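Local structure of aclacinomycin-N/aclacinomycin-A oxidase (Streptomyces galilaeus, 2IPI) at residues A[117-122]-A[226-231]; A[246-251]-A[342-347]; A[178-183]-A[194-199]. The protein oxidises the terminal sugar of aclacinomycins in two successive oxygen-dependent steps, from aclacinomycin N to A and on to Y, using a bicovalently bound FAD. One frame throughout, in Å; residues are numbered along the deposited sequence.

Contact 1 (A[117-122]-A[226-231]); sequences GKRAFA and WFRTPG
Trp226 and Ala120 make the closest approach between side chains here: the Ala120 methyl CB meets the indole at its edge, near the ring plane, 3.3 Å from CE3. Each face has one loose neighbour near the rim: CB of Ala122 over one and, over the opposite face, CG of Lys118, 4.3 Å above the plane; CD of Lys118 is 3.8 Å from CH2. CG of Trp226 stands anti to the carbonyl carbon (chi1 -66°), and the benzene half of the indole lies against 117-122. Nearby, the carbonyl O of Arg119 rests against CG of Arg228, 3.4 Å away, and the two guanidinium planes are turned 53° apart, with Arg119 NH2 3.7 Å from Arg228 NE. Two like charges so near would be expected to repel. Arg119 NH1 bonds to the carbonyls of Ala232 and Gly234, and Arg228 makes a cation-pi contact with Tyr178, although its NE finds no hydrogen-bond partner. Behind these side chains, Phe121 and Phe227 form an antiparallel hydrogen-bonded pair, N of Phe121 lying 3.1 Å from O of Phe227, with a matching bond in return. The Phe121 ring has that same carbonyl O in plane at its edge, nearest CD1, while Trp140 meets the ring edge-to-face. Arg119 and Ala120, both opposite Asp115, make a G1 beta bulge, which leads the turn after 112-115 into an inner strand of the antiparallel sheet of the PCMH-type FAD-binding domain.

Contact 2 (A[246-251]-A[342-347]); sequences TSTLRH and EPWLRA
Thr248 and Glu342 are joined by a pair of backbone hydrogen bonds, the last rung of an antiparallel ladder before the chain at 342 turns into a helix. The amide of Thr248 gives the straighter bond, reaching O of Glu342 at 2.9 Å with an N-H...O angle of 179°; in the return bond, from N of Glu342 to O of Thr248, the donor is tilted 33° from the carbonyl plane. Water extends the polar link: one molecule accepts from N of Trp344, 2.9 Å away, in the first turn of the helix whose N-cap position is held by Pro343, and donates to O of Thr246 at a distance so short that its exact length is doubtful. Thr248 holds OG1 anti to its carbonyl carbon (chi1 -61°), and the oxygen lies 3.5 Å from CD1 of the Trp344 indole. CB of the same threonine meets the methyl of Ala347 at 3.9 Å. That methyl also stands near the plane of the Arg250 guanidinium, at its edge, 4.0 Å from NH2; NH1 makes a long, weak ion pair with Asp306. No charge pair joins the two segments: two backbone hydrogen bonds and a water bridge link them, with small van der Waals contacts alongside.

Contact 3 (A[178-183]-A[194-199]); sequences YAVEVV and VVATSA
Tyr178 takes the hydroxyl oxygen of Thr197 over one face of its ring, in a beta hairpin formed by strands 177-185 and 191-197. OG1 sits 2.9 Å above the ring plane, offset toward the phenol end, and comes within 3.0 Å of CZ; it is close to the Tyr178 OH as well, but at an angle too poor for a hydrogen bond. Ser198 adds its OG obliquely, 3.5 Å from CD2. CG of Tyr178 stands anti to the backbone N (chi1 170°), beside the carbonyl carbon. Tyr178 and Ala179 both face Trp226 of strand 221-227, a classic beta bulge. Beyond it the hairpin is regular: Val180 pairs with Ala196 and Val182 with Val194 through two bonds each, the shortest from Val180 N to Ala196 O at 2.7 Å, whereas the bond from Ser198 N to Tyr178 O is weak. Their side chains share one face, where Leu207 of helix 205-210 packs on Val194 and Ala196. On the other face Glu181 and Val195 lie side by side, pointing the same way. Glu181 OE1 forms a salt bridge with Arg224 NH1 and OE2 a hydrogen bond with Trp226 NE1, while its CG touches CG2 of Val195 at 3.3 Å.

In the fold
Contacts 1 and 3 are two parts of one antiparallel sheet in the PCMH-type FAD-binding domain, their centres 12 Å apart. Strand 221-227 lies between 120-123 and 177-185, and 191-197 closes the edge. In sequence, the hairpin of contact 3 falls between the two segments of contact 1. Trp226 and Arg228 of contact 1 touch Glu181 and Tyr178 of contact 3. Contact 2 comes later in the chain, in a separate seven-stranded antiparallel sheet, its centre 26 Å from that of contact 1 and 34 Å from that of contact 3. That sheet includes strands 391-398 and 420-428, which carry the proton acceptor Tyr397 and the aclacinomycin Y-binding Thr427, so cofactor and substrate functions draw on different sheets.

Contact 1 (A[117-122]-A[226-231])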
ATOM      1  N   GLY A 117      28.193   0.836 -10.759  1.00 29.25           N
ATOM      2  CA  GLY A 117      28.811  -0.460 -10.502  1.00 30.96           C
ATOM      3  C   GLY A 117      27.750  -1.552 -10.578  1.00 29.30           C
ATOM      4  O   GLY A 117      27.775  -2.408 -11.458  1.00 29.21           O
ATOM      5  N   LYS A 118      26.831  -1.469  -9.636  1.00 27.02           N
ATOM      6  CA  LYS A 118      25.781  -2.421  -9.355  1.00 22.21           C
ATOM      7  C   LYS A 118      24.717  -2.431 -10.442  1.00 21.88           C
ATOM      8  O   LYS A 118      23.870  -3.319 -10.523  1.00 18.83           O
ATOM      9  CB  LYS A 118      25.118  -2.079  -8.013  1.00 23.20           C
ATOM     10  CG  LYS A 118      25.872  -2.531  -6.784  1.00 25.57           C
ATOM     11  CD  LYS A 118      26.648  -1.404  -6.133  1.00 27.00           C
ATOM     12  CE  LYS A 118      28.074  -1.827  -5.793  1.00 25.78           C
ATOM     13  NZ  LYS A 118      28.341  -1.695  -4.343  1.00 23.93           N
ATOM     14  N   ARG A 119      24.760  -1.420 -11.312  1.00 17.87           N
ATOM     15  CA  ARG A 119      23.738  -1.314 -12.353  1.00 17.34           C
ATOM     16  C   ARG A 119      22.363  -1.235 -11.685  1.00 14.32           C
ATOM     17  O   ARG A 119      21.396  -1.871 -12.106  1.00 13.51           O
ATOM     18  CB  ARG A 119      23.827  -2.496 -13.314  1.00 18.94           C
ATOM     19  CG  ARG A 119      23.315  -2.233 -14.714  1.00 20.05           C
ATOM     20  CD  ARG A 119      23.885  -3.267 -15.680  1.00 22.22           C
ATOM     21  NE  ARG A 119      23.156  -4.522 -15.555  1.00 21.67           N
ATOM     22  CZ  ARG A 119      22.243  -4.953 -16.416  1.00 21.12           C
ATOM     23  NH1 ARG A 119      21.925  -4.231 -17.487  1.00 25.24           N
ATOM     24  NH2 ARG A 119      21.630  -6.114 -16.221  1.00 21.14           N
ATOM     25  N   ALA A 120      22.330  -0.428 -10.627  1.00 13.55           N
ATOM     26  CA  ALA A 120      21.087  -0.338  -9.867  1.00 14.23           C
ATOM     27  C   ALA A 120      20.894   1.036  -9.259  1.00 10.41           C
ATOM     28  O   ALA A 120      21.833   1.823  -9.143  1.00 10.88           O
ATOM     29  CB  ALA A 120      21.063  -1.402  -8.772  1.00  8.82           C
ATOM     30  N   PHE A 121      19.661   1.325  -8.855  1.00 10.81           N
ATOM     31  CA  PHE A 121      19.335   2.589  -8.225  1.00 11.45           C
ATOM     32  C   PHE A 121      19.150   2.497  -6.707  1.00 12.21           C
ATOM     33  O   PHE A 121      18.274   1.722  -6.271  1.00 12.45           O
ATOM     34  CB  PHE A 121      18.039   3.099  -8.851  1.00 11.11           C
ATOM     35  CG  PHE A 121      18.129   3.654 -10.258  1.00 10.17           C
ATOM     36  CD1 PHE A 121      17.892   2.823 -11.335  1.00 12.35           C
ATOM     37  CD2 PHE A 121      18.443   4.982 -10.493  1.00 10.26           C
ATOM     38  CE1 PHE A 121      17.940   3.267 -12.647  1.00  8.81           C
ATOM     39  CE2 PHE A 121      18.480   5.443 -11.808  1.00  9.03           C
ATOM     40  CZ  PHE A 121      18.226   4.593 -12.870  1.00  5.65           C
ATOM     41  N   ALA A 122      19.923   3.288  -5.976  1.00  7.58           N
ATOM     42  CA  ALA A 122      19.948   3.476  -4.536  1.00 12.11           C
ATOM     43  C   ALA A 122      18.758   4.248  -3.974  1.00 12.48           C
ATOM     44  O   ALA A 122      18.462   5.370  -4.356  1.00 11.05           O
ATOM     45  CB  ALA A 122      21.253   4.103  -4.080  1.00 13.48           C
ATOM     46  N   TRP A 226      17.421  -1.571  -3.631  1.00 12.82           N
ATOM     47  CA  TRP A 226      17.979  -1.504  -4.974  1.00 12.90           C
ATOM     48  C   TRP A 226      16.953  -1.831  -6.040  1.00  9.03           C
ATOM     49  O   TRP A 226      16.298  -2.866  -5.951  1.00  8.41           O
ATOM     50  CB  TRP A 226      19.251  -2.368  -5.128  1.00 13.04           C
ATOM     51  CG  TRP A 226      20.409  -1.865  -4.297  1.00 17.70           C
ATOM     52  CD1 TRP A 226      20.625  -2.214  -2.990  1.00 19.60           C
ATOM     53  CD2 TRP A 226      21.489  -0.984  -4.640  1.00 18.49           C
ATOM     54  NE1 TRP A 226      21.753  -1.595  -2.516  1.00 22.05           N
ATOM     55  CE2 TRP A 226      22.308  -0.826  -3.507  1.00 20.12           C
ATOM     56  CE3 TRP A 226      21.844  -0.281  -5.792  1.00 22.45           C
ATOM     57  CZ2 TRP A 226      23.448  -0.028  -3.482  1.00 20.89           C
ATOM     58  CZ3 TRP A 226      22.978   0.514  -5.774  1.00 22.62           C
ATOM     59  CH2 TRP A 226      23.781   0.648  -4.628  1.00 22.57           C
ATOM     60  N   PHE A 227      16.805  -0.947  -7.029  1.00  9.17           N
ATOM     61  CA  PHE A 227      15.856  -1.193  -8.109  1.00  7.16           C
ATOM     62  C   PHE A 227      16.487  -1.293  -9.494  1.00 11.66           C
ATOM     63  O   PHE A 227      17.353  -0.506  -9.847  1.00 12.74           O
ATOM     64  CB  PHE A 227      14.795  -0.060  -8.177  1.00  8.54           C
ATOM     65  CG  PHE A 227      13.946  -0.109  -6.911  1.00  7.87           C
ATOM     66  CD1 PHE A 227      14.265   0.691  -5.832  1.00  9.33           C
ATOM     67  CD2 PHE A 227      12.866  -0.980  -6.848  1.00  9.95           C
ATOM     68  CE1 PHE A 227      13.535   0.619  -4.651  1.00  9.28           C
ATOM     69  CE2 PHE A 227      12.132  -1.044  -5.671  1.00  7.34           C
ATOM     70  CZ  PHE A 227      12.458  -0.250  -4.593  1.00 10.41           C
ATOM     71  N   ARG A 228      15.976  -2.260 -10.243  1.00 10.22           N
ATOM     72  CA  ARG A 228      16.267  -2.487 -11.635  1.00 10.08           C
ATOM     73  C   ARG A 228      15.210  -3.410 -12.225  1.00 10.96           C
ATOM     74  O   ARG A 228      14.924  -4.460 -11.639  1.00 13.00           O
ATOM     75  CB  ARG A 228      17.655  -3.114 -11.789  1.00 13.57           C
ATOM     76  CG  ARG A 228      18.339  -2.827 -13.111  1.00 21.95           C
ATOM     77  CD  ARG A 228      18.573  -4.102 -13.895  1.00 24.71           C
ATOM     78  NE  ARG A 228      19.696  -4.864 -13.359  1.00 26.37           N
ATOM     79  CZ  ARG A 228      19.647  -5.814 -12.440  1.00 28.47           C
ATOM     80  NH1 ARG A 228      18.481  -6.167 -11.894  1.00 25.63           N
ATOM     81  NH2 ARG A 228      20.757  -6.433 -12.046  1.00 19.89           N
ATOM     82  N   THR A 229      14.660  -3.035 -13.371  1.00 10.86           N
ATOM     83  CA  THR A 229      13.728  -3.930 -14.050  1.00  9.99           C
ATOM     84  C   THR A 229      14.424  -5.228 -14.428  1.00 13.74           C
ATOM     85  O   THR A 229      15.448  -5.170 -15.108  1.00 20.54           O
ATOM     86  CB  THR A 229      13.124  -3.262 -15.297  1.00 10.61           C
ATOM     87  OG1 THR A 229      12.495  -2.037 -14.886  1.00 10.27           O
ATOM     88  CG2 THR A 229      12.068  -4.160 -15.911  1.00 10.98           C
ATOM     89  N   PRO A 230      13.911  -6.378 -14.011  1.00 16.33           N
ATOM     90  CA  PRO A 230      14.523  -7.669 -14.381  1.00 17.09           C
ATOM     91  C   PRO A 230      14.730  -7.763 -15.886  1.00 21.93           C
ATOM     92  O   PRO A 230      15.749  -8.277 -16.358  1.00 22.04           O
ATOM     93  CB  PRO A 230      13.518  -8.692 -13.872  1.00 16.75           C
ATOM     94  CG  PRO A 230      12.906  -7.992 -12.684  1.00 16.25           C
ATOM     95  CD  PRO A 230      12.734  -6.564 -13.134  1.00 14.39           C
ATOM     96  N   GLY A 231      13.793  -7.240 -16.681  1.00 24.61           N
ATOM     97  CA  GLY A 231      14.135  -7.142 -18.109  1.00 30.62           C
ATOM     98  C   GLY A 231      14.917  -5.856 -18.350  1.00 33.41           C
ATOM     99  O   GLY A 231      14.318  -4.926 -18.905  1.00 42.53           O
TER

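Contact 2 (A[246-251]-A[342-347])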
ATOM      1  N   THR A 246       4.697  10.857 -20.744  1.00 14.12           N
ATOM      2  CA  THR A 246       4.888  12.169 -21.369  1.00 15.53           C
ATOM      3  C   THR A 246       4.217  13.265 -20.555  1.00 15.22           C
ATOM      4  O   THR A 246       4.720  14.358 -20.315  1.00 18.70           O
ATOM      5  CB  THR A 246       4.311  12.177 -22.799  1.00 17.43           C
ATOM      6  OG1 THR A 246       4.983  11.225 -23.610  1.00 20.88           O
ATOM      7  CG2 THR A 246       4.547  13.560 -23.405  1.00 17.22           C
ATOM      8  N   SER A 247       3.010  12.932 -20.104  1.00 14.91           N
ATOM      9  CA  SER A 247       2.161  13.801 -19.307  1.00 14.83           C
ATOM     10  C   SER A 247       1.018  12.996 -18.694  1.00 13.35           C
ATOM     11  O   SER A 247       0.874  11.809 -19.009  1.00 16.18           O
ATOM     12  CB  SER A 247       1.580  14.931 -20.175  1.00 15.07           C
ATOM     13  OG  SER A 247       0.924  14.354 -21.299  1.00 17.09           O
ATOM     14  N   THR A 248       0.224  13.626 -17.854  1.00 18.02           N
ATOM     15  CA  THR A 248      -0.929  12.995 -17.228  1.00 18.47           C
ATOM     16  C   THR A 248      -2.220  13.694 -17.652  1.00 15.03           C
ATOM     17  O   THR A 248      -2.463  14.838 -17.250  1.00 18.91           O
ATOM     18  CB  THR A 248      -0.849  13.036 -15.686  1.00 21.20           C
ATOM     19  OG1 THR A 248       0.309  12.337 -15.210  1.00 13.14           O
ATOM     20  CG2 THR A 248      -2.060  12.356 -15.051  1.00 15.53           C
ATOM     21  N   LEU A 249      -3.045  13.004 -18.424  1.00 14.74           N
ATOM     22  CA  LEU A 249      -4.389  13.480 -18.765  1.00 16.36           C
ATOM     23  C   LEU A 249      -5.395  12.977 -17.722  1.00 18.94           C
ATOM     24  O   LEU A 249      -5.476  11.775 -17.482  1.00 16.87           O
ATOM     25  CB  LEU A 249      -4.804  13.024 -20.157  1.00 16.64           C
ATOM     26  CG  LEU A 249      -6.288  13.118 -20.517  1.00 15.57           C
ATOM     27  CD1 LEU A 249      -6.859  14.501 -20.245  1.00 17.04           C
ATOM     28  CD2 LEU A 249      -6.511  12.749 -21.982  1.00 16.51           C
ATOM     29  N   ARG A 250      -6.154  13.890 -17.123  1.00 19.14           N
ATOM     30  CA  ARG A 250      -7.102  13.519 -16.085  1.00 21.89           C
ATOM     31  C   ARG A 250      -8.542  13.914 -16.394  1.00 22.45           C
ATOM     32  O   ARG A 250      -8.831  15.017 -16.870  1.00 18.12           O
ATOM     33  CB  ARG A 250      -6.685  14.178 -14.758  1.00 19.36           C
ATOM     34  CG  ARG A 250      -7.278  13.479 -13.542  1.00 18.42           C
ATOM     35  CD  ARG A 250      -6.895  14.220 -12.264  1.00 21.12           C
ATOM     36  NE  ARG A 250      -5.444  14.256 -12.074  1.00 23.80           N
ATOM     37  CZ  ARG A 250      -4.739  13.291 -11.493  1.00 25.14           C
ATOM     38  NH1 ARG A 250      -5.314  12.189 -11.029  1.00 27.13           N
ATOM     39  NH2 ARG A 250      -3.420  13.429 -11.371  1.00 18.75           N
ATOM     40  N   HIS A 251      -9.468  12.994 -16.111  1.00 18.63           N
ATOM     41  CA  HIS A 251     -10.890  13.290 -16.071  1.00 18.22           C
ATOM     42  C   HIS A 251     -11.406  12.973 -14.661  1.00 18.05           C
ATOM     43  O   HIS A 251     -11.251  11.843 -14.197  1.00 20.24           O
ATOM     44  CB  HIS A 251     -11.762  12.490 -17.033  1.00 16.91           C
ATOM     45  CG  HIS A 251     -11.453  12.616 -18.488  1.00 15.53           C
ATOM     46  ND1 HIS A 251     -12.261  12.101 -19.469  1.00 17.39           N
ATOM     47  CD2 HIS A 251     -10.414  13.194 -19.126  1.00 15.40           C
ATOM     48  CE1 HIS A 251     -11.729  12.352 -20.658  1.00 18.41           C
ATOM     49  NE2 HIS A 251     -10.603  13.027 -20.473  1.00 17.32           N
ATOM     50  N   GLU A 342      -1.600  17.769 -17.425  1.00 20.58           N
ATOM     51  CA  GLU A 342      -0.532  18.348 -16.639  1.00 18.40           C
ATOM     52  C   GLU A 342       0.771  17.570 -16.774  1.00 15.41           C
ATOM     53  O   GLU A 342       0.772  16.420 -17.181  1.00 13.00           O
ATOM     54  CB  GLU A 342      -1.002  18.407 -15.172  1.00 21.48           C
ATOM     55  CG  GLU A 342      -1.936  19.580 -14.921  1.00 25.63           C
ATOM     56  CD  GLU A 342      -1.277  20.834 -14.392  1.00 28.74           C
ATOM     57  OE1 GLU A 342      -0.345  21.409 -14.988  1.00 26.06           O
ATOM     58  OE2 GLU A 342      -1.718  21.324 -13.326  1.00 33.95           O
ATOM     59  N   PRO A 343       1.886  18.200 -16.448  1.00 14.79           N
ATOM     60  CA  PRO A 343       3.158  17.473 -16.501  1.00 15.62           C
ATOM     61  C   PRO A 343       3.136  16.315 -15.509  1.00 14.58           C
ATOM     62  O   PRO A 343       2.602  16.437 -14.399  1.00 11.58           O
ATOM     63  CB  PRO A 343       4.194  18.522 -16.110  1.00 17.56           C
ATOM     64  CG  PRO A 343       3.513  19.838 -16.311  1.00 17.76           C
ATOM     65  CD  PRO A 343       2.058  19.594 -16.027  1.00 14.94           C
ATOM     66  N   TRP A 344       3.715  15.192 -15.939  1.00 14.32           N
ATOM     67  CA  TRP A 344       3.699  14.002 -15.095  1.00 16.93           C
ATOM     68  C   TRP A 344       4.209  14.251 -13.680  1.00 16.67           C
ATOM     69  O   TRP A 344       3.563  13.810 -12.714  1.00 20.61           O
ATOM     70  CB  TRP A 344       4.506  12.856 -15.749  1.00 16.66           C
ATOM     71  CG  TRP A 344       4.425  11.638 -14.864  1.00 17.59           C
ATOM     72  CD1 TRP A 344       3.415  10.731 -14.750  1.00 17.59           C
ATOM     73  CD2 TRP A 344       5.450  11.220 -13.948  1.00 16.06           C
ATOM     74  NE1 TRP A 344       3.744   9.774 -13.827  1.00 16.77           N
ATOM     75  CE2 TRP A 344       4.988  10.050 -13.315  1.00 17.03           C
ATOM     76  CE3 TRP A 344       6.702  11.748 -13.627  1.00 16.69           C
ATOM     77  CZ2 TRP A 344       5.763   9.389 -12.359  1.00 17.61           C
ATOM     78  CZ3 TRP A 344       7.467  11.095 -12.679  1.00 12.38           C
ATOM     79  CH2 TRP A 344       6.984   9.936 -12.067  1.00 17.06           C
ATOM     80  N   LEU A 345       5.335  14.920 -13.474  1.00 14.45           N
ATOM     81  CA  LEU A 345       5.807  15.072 -12.095  1.00 15.90           C
ATOM     82  C   LEU A 345       4.889  15.984 -11.284  1.00 14.53           C
ATOM     83  O   LEU A 345       4.529  15.710 -10.145  1.00 11.72           O
ATOM     84  CB  LEU A 345       7.249  15.596 -12.016  1.00 12.83           C
ATOM     85  CG  LEU A 345       7.746  15.643 -10.549  1.00 12.30           C
ATOM     86  CD1 LEU A 345       7.969  14.220 -10.052  1.00  8.62           C
ATOM     87  CD2 LEU A 345       9.003  16.473 -10.394  1.00 13.27           C
ATOM     88  N   ARG A 346       4.488  17.095 -11.895  1.00 14.56           N
ATOM     89  CA  ARG A 346       3.603  18.038 -11.211  1.00 15.43           C
ATOM     90  C   ARG A 346       2.336  17.338 -10.748  1.00 12.76           C
ATOM     91  O   ARG A 346       1.927  17.467  -9.590  1.00 17.15           O
ATOM     92  CB  ARG A 346       3.273  19.200 -12.152  1.00 11.61           C
ATOM     93  CG  ARG A 346       2.062  20.021 -11.738  1.00 17.29           C
ATOM     94  CD  ARG A 346       2.126  21.472 -12.156  1.00 20.98           C
ATOM     95  NE  ARG A 346       2.047  22.387 -11.022  1.00 23.51           N
ATOM     96  CZ  ARG A 346       1.757  23.674 -11.060  1.00 24.83           C
ATOM     97  NH1 ARG A 346       1.489  24.315 -12.195  1.00 27.45           N
ATOM     98  NH2 ARG A 346       1.726  24.387  -9.937  1.00 26.69           N
ATOM     99  N   ALA A 347       1.716  16.595 -11.656  1.00 15.37           N
ATOM    100  CA  ALA A 347       0.468  15.906 -11.332  1.00 17.03           C
ATOM    101  C   ALA A 347       0.687  14.895 -10.206  1.00 18.25           C
ATOM    102  O   ALA A 347      -0.121  14.775  -9.287  1.00 20.83           O
ATOM    103  CB  ALA A 347      -0.085  15.251 -12.590  1.00 12.02           C
TER
HETATM  104  O   HOH W   1       5.090  15.940 -18.419  1.00 12.23           O

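Contact 3 (A[178-183]-A[194-199])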
ATOM      1  N   TYR A 178      15.648  -5.316  -7.142  1.00 15.67           N
ATOM      2  CA  TYR A 178      16.838  -6.122  -7.375  1.00 14.78           C
ATOM      3  C   TYR A 178      17.440  -6.595  -6.053  1.00 11.10           C
ATOM      4  O   TYR A 178      17.788  -7.769  -5.924  1.00 12.39           O
ATOM      5  CB  TYR A 178      17.895  -5.343  -8.168  1.00 15.72           C
ATOM      6  CG  TYR A 178      19.238  -6.047  -8.219  1.00 16.31           C
ATOM      7  CD1 TYR A 178      20.336  -5.528  -7.545  1.00 20.58           C
ATOM      8  CD2 TYR A 178      19.395  -7.226  -8.944  1.00 18.13           C
ATOM      9  CE1 TYR A 178      21.561  -6.180  -7.589  1.00 19.52           C
ATOM     10  CE2 TYR A 178      20.614  -7.885  -8.993  1.00 20.01           C
ATOM     11  CZ  TYR A 178      21.682  -7.348  -8.312  1.00 20.67           C
ATOM     12  OH  TYR A 178      22.901  -7.993  -8.357  1.00 29.66           O
ATOM     13  N   ALA A 179      17.575  -5.705  -5.065  1.00 10.52           N
ATOM     14  CA  ALA A 179      18.292  -6.131  -3.859  1.00 12.47           C
ATOM     15  C   ALA A 179      17.889  -5.342  -2.626  1.00 12.17           C
ATOM     16  O   ALA A 179      17.363  -4.230  -2.722  1.00 14.48           O
ATOM     17  CB  ALA A 179      19.795  -5.988  -4.077  1.00  9.88           C
ATOM     18  N   VAL A 180      18.175  -5.920  -1.459  1.00  7.83           N
ATOM     19  CA  VAL A 180      17.879  -5.204  -0.223  1.00  7.15           C
ATOM     20  C   VAL A 180      18.997  -5.376   0.796  1.00 11.90           C
ATOM     21  O   VAL A 180      19.517  -6.482   0.961  1.00 11.95           O
ATOM     22  CB  VAL A 180      16.517  -5.694   0.330  1.00 11.73           C
ATOM     23  CG1 VAL A 180      16.613  -7.163   0.711  1.00 14.27           C
ATOM     24  CG2 VAL A 180      16.048  -4.854   1.495  1.00 19.99           C
ATOM     25  N   GLU A 181      19.346  -4.275   1.437  1.00  9.75           N
ATOM     26  CA  GLU A 181      20.271  -4.213   2.563  1.00 12.48           C
ATOM     27  C   GLU A 181      19.462  -4.152   3.849  1.00 12.04           C
ATOM     28  O   GLU A 181      18.619  -3.269   3.991  1.00 11.66           O
ATOM     29  CB  GLU A 181      21.205  -3.002   2.456  1.00 15.78           C
ATOM     30  CG  GLU A 181      22.363  -3.167   1.515  1.00 18.71           C
ATOM     31  CD  GLU A 181      22.757  -1.947   0.715  1.00 21.48           C
ATOM     32  OE1 GLU A 181      22.820  -0.791   1.165  1.00 27.44           O
ATOM     33  OE2 GLU A 181      23.035  -2.193  -0.477  1.00 21.29           O
ATOM     34  N   VAL A 182      19.686  -5.093   4.743  1.00 13.71           N
ATOM     35  CA  VAL A 182      18.886  -5.317   5.939  1.00 13.50           C
ATOM     36  C   VAL A 182      19.739  -5.458   7.193  1.00 16.27           C
ATOM     37  O   VAL A 182      20.881  -5.936   7.122  1.00 15.74           O
ATOM     38  CB  VAL A 182      18.043  -6.602   5.805  1.00 12.44           C
ATOM     39  CG1 VAL A 182      16.859  -6.576   6.765  1.00  9.71           C
ATOM     40  CG2 VAL A 182      17.552  -6.785   4.376  1.00 12.13           C
ATOM     41  N   VAL A 183      19.203  -5.052   8.334  1.00 12.30           N
ATOM     42  CA  VAL A 183      19.845  -5.404   9.603  1.00 11.97           C
ATOM     43  C   VAL A 183      18.970  -6.492  10.248  1.00 15.17           C
ATOM     44  O   VAL A 183      17.796  -6.269  10.551  1.00 11.72           O
ATOM     45  CB  VAL A 183      20.058  -4.215  10.537  1.00 11.80           C
ATOM     46  CG1 VAL A 183      20.527  -4.649  11.918  1.00 16.58           C
ATOM     47  CG2 VAL A 183      21.089  -3.243   9.953  1.00 14.01           C
ATOM     48  N   VAL A 194      23.368  -7.335   6.290  1.00 13.42           N
ATOM     49  CA  VAL A 194      23.360  -8.337   5.243  1.00 15.28           C
ATOM     50  C   VAL A 194      22.801  -7.757   3.937  1.00 16.55           C
ATOM     51  O   VAL A 194      21.957  -6.859   3.962  1.00 16.05           O
ATOM     52  CB  VAL A 194      22.515  -9.582   5.557  1.00 15.09           C
ATOM     53  CG1 VAL A 194      22.812 -10.109   6.953  1.00 19.95           C
ATOM     54  CG2 VAL A 194      21.030  -9.276   5.405  1.00 16.44           C
ATOM     55  N   VAL A 195      23.289  -8.319   2.829  1.00 16.16           N
ATOM     56  CA  VAL A 195      22.777  -7.926   1.520  1.00 17.26           C
ATOM     57  C   VAL A 195      22.119  -9.126   0.860  1.00 16.78           C
ATOM     58  O   VAL A 195      22.641 -10.238   0.816  1.00 15.91           O
ATOM     59  CB  VAL A 195      23.872  -7.318   0.623  1.00 19.01           C
ATOM     60  CG1 VAL A 195      23.491  -7.299  -0.847  1.00 19.24           C
ATOM     61  CG2 VAL A 195      24.165  -5.901   1.106  1.00 22.03           C
ATOM     62  N   ALA A 196      20.936  -8.857   0.308  1.00 11.48           N
ATOM     63  CA  ALA A 196      20.134  -9.892  -0.313  1.00 13.79           C
ATOM     64  C   ALA A 196      19.693  -9.445  -1.699  1.00 11.30           C
ATOM     65  O   ALA A 196      19.087  -8.384  -1.834  1.00 13.61           O
ATOM     66  CB  ALA A 196      18.964 -10.211   0.597  1.00 12.01           C
ATOM     67  N   THR A 197      20.019 -10.260  -2.684  1.00 13.27           N
ATOM     68  CA  THR A 197      19.826  -9.850  -4.085  1.00 12.60           C
ATOM     69  C   THR A 197      18.928 -10.851  -4.786  1.00 12.07           C
ATOM     70  O   THR A 197      18.650 -11.927  -4.249  1.00 14.35           O
ATOM     71  CB  THR A 197      21.217  -9.706  -4.741  1.00 14.03           C
ATOM     72  OG1 THR A 197      21.244  -8.648  -5.695  1.00 31.81           O
ATOM     73  CG2 THR A 197      21.545 -10.967  -5.514  1.00  5.78           C
ATOM     74  N   SER A 198      18.444 -10.537  -5.981  1.00  9.81           N
ATOM     75  CA  SER A 198      17.539 -11.419  -6.705  1.00 13.01           C
ATOM     76  C   SER A 198      18.287 -12.376  -7.628  1.00 14.34           C
ATOM     77  O   SER A 198      17.647 -13.057  -8.435  1.00 17.23           O
ATOM     78  CB  SER A 198      16.543 -10.583  -7.506  1.00 16.56           C
ATOM     79  OG  SER A 198      17.179  -9.947  -8.604  1.00 16.29           O
ATOM     80  N   ALA A 199      19.611 -12.436  -7.518  1.00 14.33           N
ATOM     81  CA  ALA A 199      20.377 -13.347  -8.376  1.00 16.70           C
ATOM     82  C   ALA A 199      20.121 -14.800  -7.995  1.00 17.79           C
ATOM     83  O   ALA A 199      20.170 -15.166  -6.823  1.00 14.75           O
ATOM     84  CB  ALA A 199      21.858 -13.026  -8.309  1.00 19.17           C
TER